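PDB 3KBB: phosphorylated carbohydrates phosphatase TM_1254 from Thermotoga maritima msb8, which removes the phosphate group from erythrose 4-phosphate, fructose 6-phosphate, mannose 6-phosphate and related sugar phosphates with the aid of a divalent metal ion. Local coordinates for residues Leu18-Tyr23 against Asp37-Ile42; Glu85-Arg90 against Lys204-Leu209; Phe127-Phe132 against Leu147-Arg152. All blocks are in the same frame, centred on the assembly; numbering follows the deposited sequence.

From the N terminus the chain forms strand 3-7 of the parallel core sheet, which carries the probable nucleophile Asp7, and then leaves for a helical cap. Contact 1 (18-23 with 37-42) closes a short loop there, joining helix 19-29 to helix 36-42, and is complete before contact 2 begins. Contact 2 opens at 85-90, where the chain returns to the core, and closes only at 204-209, bringing the return point against the start of the last helix. Contact 3 (127-132 with 147-152) falls within this long loop and packs the edge strand 129-131 on helix 144-153. None of the three touches another; contacts 2 and 3 are about 7 Å apart between nearest atoms.

Contact 1: residues Leu18-Tyr23 against Asp37-Ile42; sequences LYFEAY and DLHRRI
The imidazole of His39 lies against the main chain of the opposing helix, with Phe20 CA over its face at 3.6 Å from the ring centroid, a CH-pi contact. Phe20, Tyr23 and His39 together form an aromatic cluster in the helical cap of this HAD-family phosphatase, where the helical segments 19-23 and 37-42 run at 112° to each other, axes 10.6 Å apart. A flat, slender ring suits this place because it can slip close to the first turn of a helix while keeping a polar atom for use elsewhere: His39 ND1 is hydrogen-bonded to Tyr34 OH. CG of His39 is anti to its backbone N (chi1 179°), which carries it out toward helix 19-29. On the face already met by Phe20 CA, the Phe20 ring adds an edge-to-face pair, its plane turned 76° from the imidazole and its CD1 3.6 Å from His39 CG. Tyr23 comes instead to the imidazole rim, CD2 standing 3.6 Å from His39 CE1, and Tyr19 CB adds a further rim contact. The hydroxyl of Tyr23 is bonded to Glu47 OE2, which anchors the far end of that ring. No hydrogen bond joins the two segments: His39 NE2 is 3.3 Å from Phe20 N, but the angle is poor. Beyond the imidazole, Tyr23 CE2 meets Ile42 CG2 at 4.2 Å.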
loop_
_atom_site.group_PDB
_atom_site.type_symbol
_atom_site.label_atom_id
_atom_site.label_comp_id
_atom_site.label_asym_id
_atom_site.label_seq_id
_atom_site.Cartn_x
_atom_site.Cartn_y
_atom_site.Cartn_z
ATOM N N LEU A 18 8.605 6.946 -4.806
ATOM C CA LEU A 18 9.564 6.519 -5.843
ATOM C C LEU A 18 9.039 6.643 -7.254
ATOM O O LEU A 18 9.769 6.332 -8.204
ATOM C CB LEU A 18 10.007 5.079 -5.626
ATOM C CG LEU A 18 10.641 4.764 -4.256
ATOM C CD1 LEU A 18 10.905 3.276 -4.120
ATOM C CD2 LEU A 18 11.899 5.543 -4.087
ATOM N N TYR A 19 7.774 7.034 -7.403
ATOM C CA TYR A 19 7.201 7.150 -8.739
ATOM C C TYR A 19 7.902 8.216 -9.573
ATOM O O TYR A 19 8.063 8.036 -10.778
ATOM C CB TYR A 19 5.707 7.409 -8.663
ATOM C CG TYR A 19 4.941 6.116 -8.669
ATOM C CD1 TYR A 19 5.086 5.199 -7.621
ATOM C CD2 TYR A 19 4.093 5.796 -9.719
ATOM C CE1 TYR A 19 4.399 3.991 -7.621
ATOM C CE2 TYR A 19 3.411 4.576 -9.743
ATOM C CZ TYR A 19 3.562 3.693 -8.672
ATOM O OH TYR A 19 2.878 2.505 -8.696
ATOM N N PHE A 20 8.298 9.319 -8.939
ATOM C CA PHE A 20 8.981 10.377 -9.678
ATOM C C PHE A 20 10.233 9.829 -10.350
ATOM O O PHE A 20 10.386 9.955 -11.568
ATOM C CB PHE A 20 9.288 11.618 -8.828
ATOM C CG PHE A 20 10.079 12.652 -9.579
ATOM C CD1 PHE A 20 9.451 13.455 -10.537
ATOM C CD2 PHE A 20 11.452 12.772 -9.390
ATOM C CE1 PHE A 20 10.189 14.397 -11.277
ATOM C CE2 PHE A 20 12.192 13.699 -10.117
ATOM C CZ PHE A 20 11.562 14.500 -11.066
ATOM N N GLU A 21 11.114 9.193 -9.573
ATOM C CA GLU A 21 12.326 8.617 -10.140
ATOM C C GLU A 21 12.071 7.590 -11.259
ATOM O O GLU A 21 12.759 7.597 -12.299
ATOM C CB GLU A 21 13.247 8.057 -9.038
ATOM C CG GLU A 21 14.538 7.474 -9.558
ATOM C CD GLU A 21 15.351 8.461 -10.399
ATOM O OE1 GLU A 21 15.175 9.699 -10.236
ATOM O OE2 GLU A 21 16.196 7.983 -11.191
ATOM N N ALA A 22 11.067 6.728 -11.069
ATOM C CA ALA A 22 10.706 5.743 -12.098
ATOM C C ALA A 22 10.291 6.444 -13.409
ATOM O O ALA A 22 10.785 6.089 -14.495
ATOM C CB ALA A 22 9.556 4.849 -11.601
ATOM N N TYR A 23 9.421 7.438 -13.293
ATOM C CA TYR A 23 8.923 8.145 -14.485
ATOM C C TYR A 23 10.005 9.058 -15.086
ATOM O O TYR A 23 10.087 9.217 -16.310
ATOM C CB TYR A 23 7.663 8.937 -14.188
ATOM C CG TYR A 23 6.423 8.107 -13.890
ATOM C CD1 TYR A 23 6.440 6.709 -13.975
ATOM C CD2 TYR A 23 5.227 8.736 -13.586
ATOM C CE1 TYR A 23 5.274 5.946 -13.694
ATOM C CE2 TYR A 23 4.078 8.002 -13.334
ATOM C CZ TYR A 23 4.107 6.617 -13.391
ATOM O OH TYR A 23 2.939 5.951 -13.112
ATOM N N ASP A 37 6.809 19.330 -10.996
ATOM C CA ASP A 37 5.559 20.033 -11.257
ATOM C C ASP A 37 4.618 19.242 -12.163
ATOM O O ASP A 37 3.436 19.113 -11.846
ATOM C CB ASP A 37 5.815 21.427 -11.826
ATOM C CG ASP A 37 6.187 22.445 -10.743
ATOM O OD1 ASP A 37 6.336 22.073 -9.553
ATOM O OD2 ASP A 37 6.333 23.631 -11.088
ATOM N N LEU A 38 5.135 18.676 -13.264
ATOM C CA LEU A 38 4.284 17.826 -14.108
ATOM C C LEU A 38 3.920 16.557 -13.357
ATOM O O LEU A 38 2.785 16.090 -13.406
ATOM C CB LEU A 38 4.967 17.444 -15.442
ATOM C CG LEU A 38 4.238 16.439 -16.362
ATOM C CD1 LEU A 38 2.826 16.894 -16.719
ATOM C CD2 LEU A 38 5.021 16.222 -17.644
ATOM N N HIS A 39 4.904 16.005 -12.662
ATOM C CA HIS A 39 4.745 14.711 -12.059
ATOM C C HIS A 39 3.662 14.733 -10.982
ATOM O O HIS A 39 2.843 13.819 -10.935
ATOM C CB HIS A 39 6.035 14.248 -11.416
ATOM C CG HIS A 39 5.897 12.920 -10.760
ATOM N ND1 HIS A 39 5.757 11.748 -11.474
ATOM C CD2 HIS A 39 5.853 12.578 -9.449
ATOM C CE1 HIS A 39 5.627 10.735 -10.629
ATOM N NE2 HIS A 39 5.687 11.212 -9.396
ATOM N N ARG A 40 3.670 15.789 -10.164
ATOM C CA ARG A 40 2.665 16.033 -9.103
ATOM C C ARG A 40 1.249 16.006 -9.689
ATOM O O ARG A 40 0.293 15.522 -9.056
ATOM C CB ARG A 40 2.940 17.396 -8.489
ATOM C CG ARG A 40 1.983 17.869 -7.385
ATOM C CD ARG A 40 2.673 18.956 -6.530
ATOM N NE ARG A 40 3.970 18.504 -5.984
ATOM C CZ ARG A 40 5.169 18.941 -6.381
ATOM N NH1 ARG A 40 5.272 19.865 -7.334
ATOM N NH2 ARG A 40 6.274 18.447 -5.827
ATOM N N ARG A 41 1.116 16.535 -10.903
ATOM C CA ARG A 41 -0.192 16.545 -11.553
ATOM C C ARG A 41 -0.534 15.194 -12.154
ATOM O O ARG A 41 -1.674 14.723 -12.031
ATOM C CB ARG A 41 -0.275 17.680 -12.564
ATOM C CG ARG A 41 -0.052 19.046 -11.933
ATOM C CD ARG A 41 -0.947 19.225 -10.701
ATOM N NE ARG A 41 -0.877 20.591 -10.208
ATOM C CZ ARG A 41 -1.714 21.109 -9.321
ATOM N NH1 ARG A 41 -2.706 20.367 -8.817
ATOM N NH2 ARG A 41 -1.559 22.367 -8.946
ATOM N N ILE A 42 0.447 14.561 -12.788
ATOM C CA ILE A 42 0.290 13.218 -13.362
ATOM C C ILE A 42 -0.163 12.197 -12.301
ATOM O O ILE A 42 -0.892 11.225 -12.615
ATOM C CB ILE A 42 1.607 12.720 -14.031
ATOM C CG1 ILE A 42 1.932 13.497 -15.324
ATOM C CG2 ILE A 42 1.532 11.230 -14.340
ATOM C CD1 ILE A 42 0.852 13.434 -16.390
#

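Contact 2: residues Glu85-Arg90 against Lys204-Leu209; sequences ENPGVR and KPEEIL
Pro205 supplies the apolar centre, its CB lying 3.8 Å from Asn86 CB and 4.0 Å from Val89 CG2. The rigid ring offers a compact greasy surface, and proline, which has no N-H to donate, fits just ahead of helix 208-215, where its phi of -50° is already near helical. Alongside, Pro87 and Glu206 point the same way, CG to CG at 3.9 Å. In the HAD fold this is where the chain re-enters the core from the cap, at the N terminus of helix 89-98, beside the turn between strand 201-203 and helix 208-215. Gly88 is the N-cap; its positive phi (84°) suits a residue without CB, and a CB would sit tightly against Glu206 CA. Polar links across are indirect. Pro87 O receives a CA-H...O contact from Glu206 CA at 3.5 Å. A water donates to Pro205 O and, weakly, to Gly88 O, and accepts from Leu209 N at 2.8 Å. Asn86 ND2 is held by Val11 O and Asp14 OD1; the Asn86 side chain is about 10 Å from that of Asp7, the probable nucleophile. The ionic pairs stay within each segment: Arg90 meets the Glu85 carboxylate with two nitrogens, NE to OE2 and NH2 to OE1, and Lys204 NZ meets Glu207 OE2.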
loop_
_atom_site.group_PDB
_atom_site.type_symbol
_atom_site.label_atom_id
_atom_site.label_comp_id
_atom_site.label_asym_id
_atom_site.label_seq_id
_atom_site.Cartn_x
_atom_site.Cartn_y
_atom_site.Cartn_z
ATOM N N GLU A 85 11.704 -1.174 3.688
ATOM C CA GLU A 85 10.647 -1.252 4.665
ATOM C C GLU A 85 10.573 0.071 5.439
ATOM O O GLU A 85 11.597 0.774 5.594
ATOM C CB GLU A 85 10.933 -2.413 5.628
ATOM C CG GLU A 85 12.161 -2.179 6.491
ATOM C CD GLU A 85 12.760 -3.477 7.001
ATOM O OE1 GLU A 85 13.458 -4.146 6.226
ATOM O OE2 GLU A 85 12.569 -3.819 8.177
ATOM N N ASN A 86 9.384 0.425 5.917
ATOM C CA ASN A 86 9.249 1.606 6.783
ATOM C C ASN A 86 9.860 1.325 8.162
ATOM O O ASN A 86 9.780 0.190 8.670
ATOM C CB ASN A 86 7.798 2.018 6.938
ATOM C CG ASN A 86 7.283 2.728 5.717
ATOM O OD1 ASN A 86 8.071 3.336 4.986
ATOM N ND2 ASN A 86 5.966 2.708 5.511
ATOM N N PRO A 87 10.444 2.369 8.789
ATOM C CA PRO A 87 11.034 2.138 10.118
ATOM C C PRO A 87 10.008 1.644 11.136
ATOM O O PRO A 87 8.883 2.167 11.202
ATOM C CB PRO A 87 11.570 3.534 10.520
ATOM C CG PRO A 87 10.866 4.535 9.592
ATOM C CD PRO A 87 10.621 3.765 8.317
ATOM N N GLY A 88 10.415 0.658 11.935
ATOM C CA GLY A 88 9.603 0.138 13.051
ATOM C C GLY A 88 8.574 -0.900 12.646
ATOM O O GLY A 88 7.990 -1.573 13.511
ATOM N N VAL A 89 8.346 -1.054 11.341
ATOM C CA VAL A 89 7.299 -1.988 10.926
ATOM C C VAL A 89 7.693 -3.472 11.175
ATOM O O VAL A 89 6.874 -4.283 11.645
ATOM C CB VAL A 89 6.876 -1.707 9.461
ATOM C CG1 VAL A 89 6.005 -2.818 8.941
ATOM C CG2 VAL A 89 6.171 -0.375 9.413
ATOM N N ARG A 90 8.939 -3.821 10.889
ATOM C CA ARG A 90 9.386 -5.185 11.186
ATOM C C ARG A 90 9.192 -5.534 12.665
ATOM O O ARG A 90 8.691 -6.617 12.984
ATOM C CB ARG A 90 10.817 -5.405 10.700
ATOM C CG ARG A 90 11.286 -6.844 10.795
ATOM C CD ARG A 90 12.709 -6.978 10.280
ATOM N NE ARG A 90 12.803 -6.577 8.874
ATOM C CZ ARG A 90 12.593 -7.419 7.855
ATOM N NH1 ARG A 90 12.268 -8.689 8.080
ATOM N NH2 ARG A 90 12.685 -6.974 6.618
ATOM N N LYS A 204 2.182 7.279 12.834
ATOM C CA LYS A 204 3.286 7.061 11.867
ATOM C C LYS A 204 3.694 5.579 11.932
ATOM O O LYS A 204 3.424 4.903 12.917
ATOM C CB LYS A 204 4.489 7.967 12.207
ATOM C CG LYS A 204 4.164 9.468 12.148
ATOM C CD LYS A 204 5.389 10.347 12.370
ATOM C CE LYS A 204 5.626 10.629 13.852
ATOM N NZ LYS A 204 4.702 11.669 14.444
ATOM N N PRO A 205 4.297 5.045 10.867
ATOM C CA PRO A 205 4.710 3.641 10.877
ATOM C C PRO A 205 5.520 3.287 12.122
ATOM O O PRO A 205 5.281 2.244 12.726
ATOM C CB PRO A 205 5.597 3.555 9.633
ATOM C CG PRO A 205 4.896 4.494 8.698
ATOM C CD PRO A 205 4.557 5.672 9.557
ATOM N N GLU A 206 6.437 4.174 12.511
ATOM C CA GLU A 206 7.260 3.998 13.725
ATOM C C GLU A 206 6.456 3.913 14.996
ATOM O O GLU A 206 6.977 3.457 15.994
ATOM C CB GLU A 206 8.224 5.184 13.952
ATOM C CG GLU A 206 8.935 5.670 12.748
ATOM C CD GLU A 206 8.131 6.727 12.035
ATOM O OE1 GLU A 206 8.109 7.888 12.513
ATOM O OE2 GLU A 206 7.541 6.402 10.993
ATOM N N GLU A 207 5.215 4.407 14.989
ATOM C CA GLU A 207 4.395 4.415 16.212
ATOM C C GLU A 207 3.510 3.175 16.342
ATOM O O GLU A 207 2.825 2.987 17.345
ATOM C CB GLU A 207 3.535 5.689 16.285
ATOM C CG GLU A 207 4.361 6.972 16.575
ATOM C CD GLU A 207 3.707 8.278 16.097
ATOM O OE1 GLU A 207 2.508 8.296 15.697
ATOM O OE2 GLU A 207 4.434 9.315 16.111
ATOM N N ILE A 208 3.516 2.331 15.315
ATOM C CA ILE A 208 2.592 1.181 15.291
ATOM C C ILE A 208 2.938 0.201 16.426
ATOM O O ILE A 208 2.053 -0.321 17.101
ATOM C CB ILE A 208 2.639 0.495 13.923
ATOM C CG1 ILE A 208 1.982 1.415 12.854
ATOM C CG2 ILE A 208 1.950 -0.890 13.983
ATOM C CD1 ILE A 208 2.108 0.898 11.402
ATOM N N LEU A 209 4.227 -0.017 16.640
ATOM C CA LEU A 209 4.651 -0.930 17.708
ATOM C C LEU A 209 4.056 -0.566 19.072
ATOM O O LEU A 209 3.475 -1.398 19.734
ATOM C CB LEU A 209 6.178 -1.010 17.756
ATOM C CG LEU A 209 6.737 -1.845 18.926
ATOM C CD1 LEU A 209 6.292 -3.301 18.929
ATOM C CD2 LEU A 209 8.216 -1.763 18.853
HETATM O O HOH W 1 6.175 0.431 14.671
#

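Contact 3: residues Phe127-Phe132 against Leu147-Arg152; sequences FDVMVF and LLVLER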
loop_
_atom_site.group_PDB
_atom_site.type_symbol
_atom_site.label_atom_id
_atom_site.label_comp_id
_atom_site.label_asym_id
_atom_site.label_seq_id
_atom_site.Cartn_x
_atom_site.Cartn_y
_atom_site.Cartn_z
ATOM N N PHE A 127 3.419 -13.336 7.679
ATOM C CA PHE A 127 1.977 -13.380 7.559
ATOM C C PHE A 127 1.390 -14.773 7.537
ATOM O O PHE A 127 1.942 -15.669 6.900
ATOM C CB PHE A 127 1.587 -12.588 6.312
ATOM C CG PHE A 127 1.882 -11.111 6.466
ATOM C CD1 PHE A 127 1.014 -10.325 7.207
ATOM C CD2 PHE A 127 3.048 -10.574 5.977
ATOM C CE1 PHE A 127 1.281 -8.992 7.414
ATOM C CE2 PHE A 127 3.340 -9.225 6.129
ATOM C CZ PHE A 127 2.455 -8.427 6.899
ATOM N N ASP A 128 0.267 -14.924 8.219
ATOM C CA ASP A 128 -0.536 -16.125 8.233
ATOM C C ASP A 128 -1.554 -16.110 7.090
ATOM O O ASP A 128 -1.864 -17.151 6.479
ATOM C CB ASP A 128 -1.266 -16.148 9.556
ATOM C CG ASP A 128 -0.287 -16.194 10.742
ATOM O OD1 ASP A 128 0.478 -17.183 10.845
ATOM O OD2 ASP A 128 -0.245 -15.236 11.557
ATOM N N VAL A 129 -2.083 -14.923 6.816
ATOM C CA VAL A 129 -3.114 -14.763 5.794
ATOM C C VAL A 129 -2.716 -13.576 4.938
ATOM O O VAL A 129 -2.349 -12.511 5.472
ATOM C CB VAL A 129 -4.496 -14.526 6.453
ATOM C CG1 VAL A 129 -5.512 -13.918 5.479
ATOM C CG2 VAL A 129 -5.040 -15.833 7.090
HETATM N N MSE A 130 -2.866 -13.687 3.614
HETATM C CA MSE A 130 -2.594 -12.517 2.778
HETATM C C MSE A 130 -3.653 -12.488 1.682
HETATM O O MSE A 130 -3.944 -13.541 1.086
HETATM C CB MSE A 130 -1.189 -12.593 2.160
HETATM C CG MSE A 130 0.023 -12.720 3.176
HETATM SE SE MSE A 130 1.707 -12.461 2.294
HETATM C CE MSE A 130 1.887 -14.231 1.436
ATOM N N VAL A 131 -4.299 -11.346 1.477
ATOM C CA VAL A 131 -5.350 -11.228 0.449
ATOM C C VAL A 131 -4.930 -10.086 -0.482
ATOM O O VAL A 131 -4.447 -9.035 0.005
ATOM C CB VAL A 131 -6.722 -10.924 1.106
ATOM C CG1 VAL A 131 -7.762 -10.595 0.056
ATOM C CG2 VAL A 131 -7.224 -12.124 1.966
ATOM N N PHE A 132 -5.127 -10.276 -1.801
ATOM C CA PHE A 132 -4.576 -9.389 -2.829
ATOM C C PHE A 132 -5.718 -8.870 -3.693
ATOM O O PHE A 132 -6.804 -9.413 -3.651
ATOM C CB PHE A 132 -3.542 -10.171 -3.669
ATOM C CG PHE A 132 -2.409 -10.699 -2.824
ATOM C CD1 PHE A 132 -1.352 -9.875 -2.484
ATOM C CD2 PHE A 132 -2.450 -11.999 -2.347
ATOM C CE1 PHE A 132 -0.309 -10.331 -1.674
ATOM C CE2 PHE A 132 -1.426 -12.460 -1.504
ATOM C CZ PHE A 132 -0.361 -11.608 -1.187
ATOM N N LEU A 147 -13.655 -8.522 4.257
ATOM C CA LEU A 147 -14.509 -9.715 4.532
ATOM C C LEU A 147 -13.743 -11.005 4.206
ATOM O O LEU A 147 -13.805 -11.991 4.970
ATOM C CB LEU A 147 -15.843 -9.590 3.751
ATOM C CG LEU A 147 -16.751 -8.474 4.265
ATOM C CD1 LEU A 147 -17.869 -8.194 3.196
ATOM C CD2 LEU A 147 -17.357 -8.768 5.655
ATOM N N LEU A 148 -12.988 -11.017 3.098
ATOM C CA LEU A 148 -12.202 -12.202 2.725
ATOM C C LEU A 148 -11.034 -12.423 3.710
ATOM O O LEU A 148 -10.739 -13.571 4.090
ATOM C CB LEU A 148 -11.673 -12.060 1.291
ATOM C CG LEU A 148 -10.933 -13.270 0.666
ATOM C CD1 LEU A 148 -11.735 -14.565 0.820
ATOM C CD2 LEU A 148 -10.562 -12.957 -0.810
ATOM N N VAL A 149 -10.381 -11.335 4.138
ATOM C CA VAL A 149 -9.331 -11.453 5.177
ATOM C C VAL A 149 -9.914 -12.082 6.447
ATOM O O VAL A 149 -9.279 -13.003 7.018
ATOM C CB VAL A 149 -8.666 -10.081 5.530
ATOM C CG1 VAL A 149 -7.654 -10.251 6.715
ATOM C CG2 VAL A 149 -7.907 -9.547 4.310
ATOM N N LEU A 150 -11.085 -11.586 6.890
ATOM C CA LEU A 150 -11.773 -12.109 8.084
ATOM C C LEU A 150 -12.119 -13.587 7.905
ATOM O O LEU A 150 -11.946 -14.382 8.816
ATOM C CB LEU A 150 -13.010 -11.303 8.432
ATOM C CG LEU A 150 -12.758 -9.838 8.834
ATOM C CD1 LEU A 150 -14.071 -9.089 8.944
ATOM C CD2 LEU A 150 -12.021 -9.919 10.191
ATOM N N GLU A 151 -12.578 -13.925 6.699
ATOM C CA GLU A 151 -12.924 -15.314 6.359
ATOM C C GLU A 151 -11.748 -16.236 6.461
ATOM O O GLU A 151 -11.854 -17.304 7.084
ATOM C CB GLU A 151 -13.540 -15.392 4.975
ATOM C CG GLU A 151 -14.025 -16.830 4.631
ATOM C CD GLU A 151 -14.931 -16.839 3.443
ATOM O OE1 GLU A 151 -14.547 -16.230 2.422
ATOM O OE2 GLU A 151 -16.026 -17.441 3.547
ATOM N N ARG A 152 -10.639 -15.862 5.822
ATOM C CA ARG A 152 -9.455 -16.667 5.800
ATOM C C ARG A 152 -8.808 -16.770 7.198
ATOM O O ARG A 152 -8.229 -17.794 7.537
ATOM C CB ARG A 152 -8.440 -16.143 4.786
ATOM C CG ARG A 152 -8.896 -16.331 3.290
ATOM C CD ARG A 152 -7.754 -16.012 2.278
ATOM N NE ARG A 152 -8.269 -16.077 0.901
ATOM C CZ ARG A 152 -7.692 -15.575 -0.208
ATOM N NH1 ARG A 152 -6.508 -14.965 -0.195
ATOM N NH2 ARG A 152 -8.312 -15.741 -1.370
#
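Strand 129-131 and the helical segment 147-152 run nearly antiparallel, at 156° with axes 8.5 Å apart, and approach most closely at Val131 and Val149, whose CA atoms are 6.2 Å apart. Val129 and Val131 turn their CB atoms to the helix, and Met130, here a selenomethionine, turns away. Branched valines suit an extended chain pressed on a helix, since both methyls find partners. Val131 CG2 packs 3.5 Å from Val149 CG2, while its CG1 meets Leu148 CD2 at 3.8 Å. Two residues earlier on the strand and about a turn later on the helix, Val129 CG1 lies 3.7 Å from Arg152 CB, and Val129 CG2 touches the Arg152 backbone, 3.8 Å from its O. An alanine in place of Val129 would probably open a gap beside Arg152 and leave the start of that side chain less firmly packed. Arg152 stretches from CG to NE past Val131, so its aliphatic part extends the apolar surface while NH1 gives a weak hydrogen bond to Met130 O (3.2 Å), which lies in the guanidinium plane, and another to Gln135 OE1; Leu148 CD2 rests over one guanidinium face. Strand 129-131 is an outermost strand of the parallel sheet, hydrogen-bonded along one edge to strand 102-106, whose Ala104 and Ala106 also touch Val149. Helix 144-153 forms the beta-alpha-beta crossover to strand 160-164, and Met130 packs on Leu115 of helix 111-120.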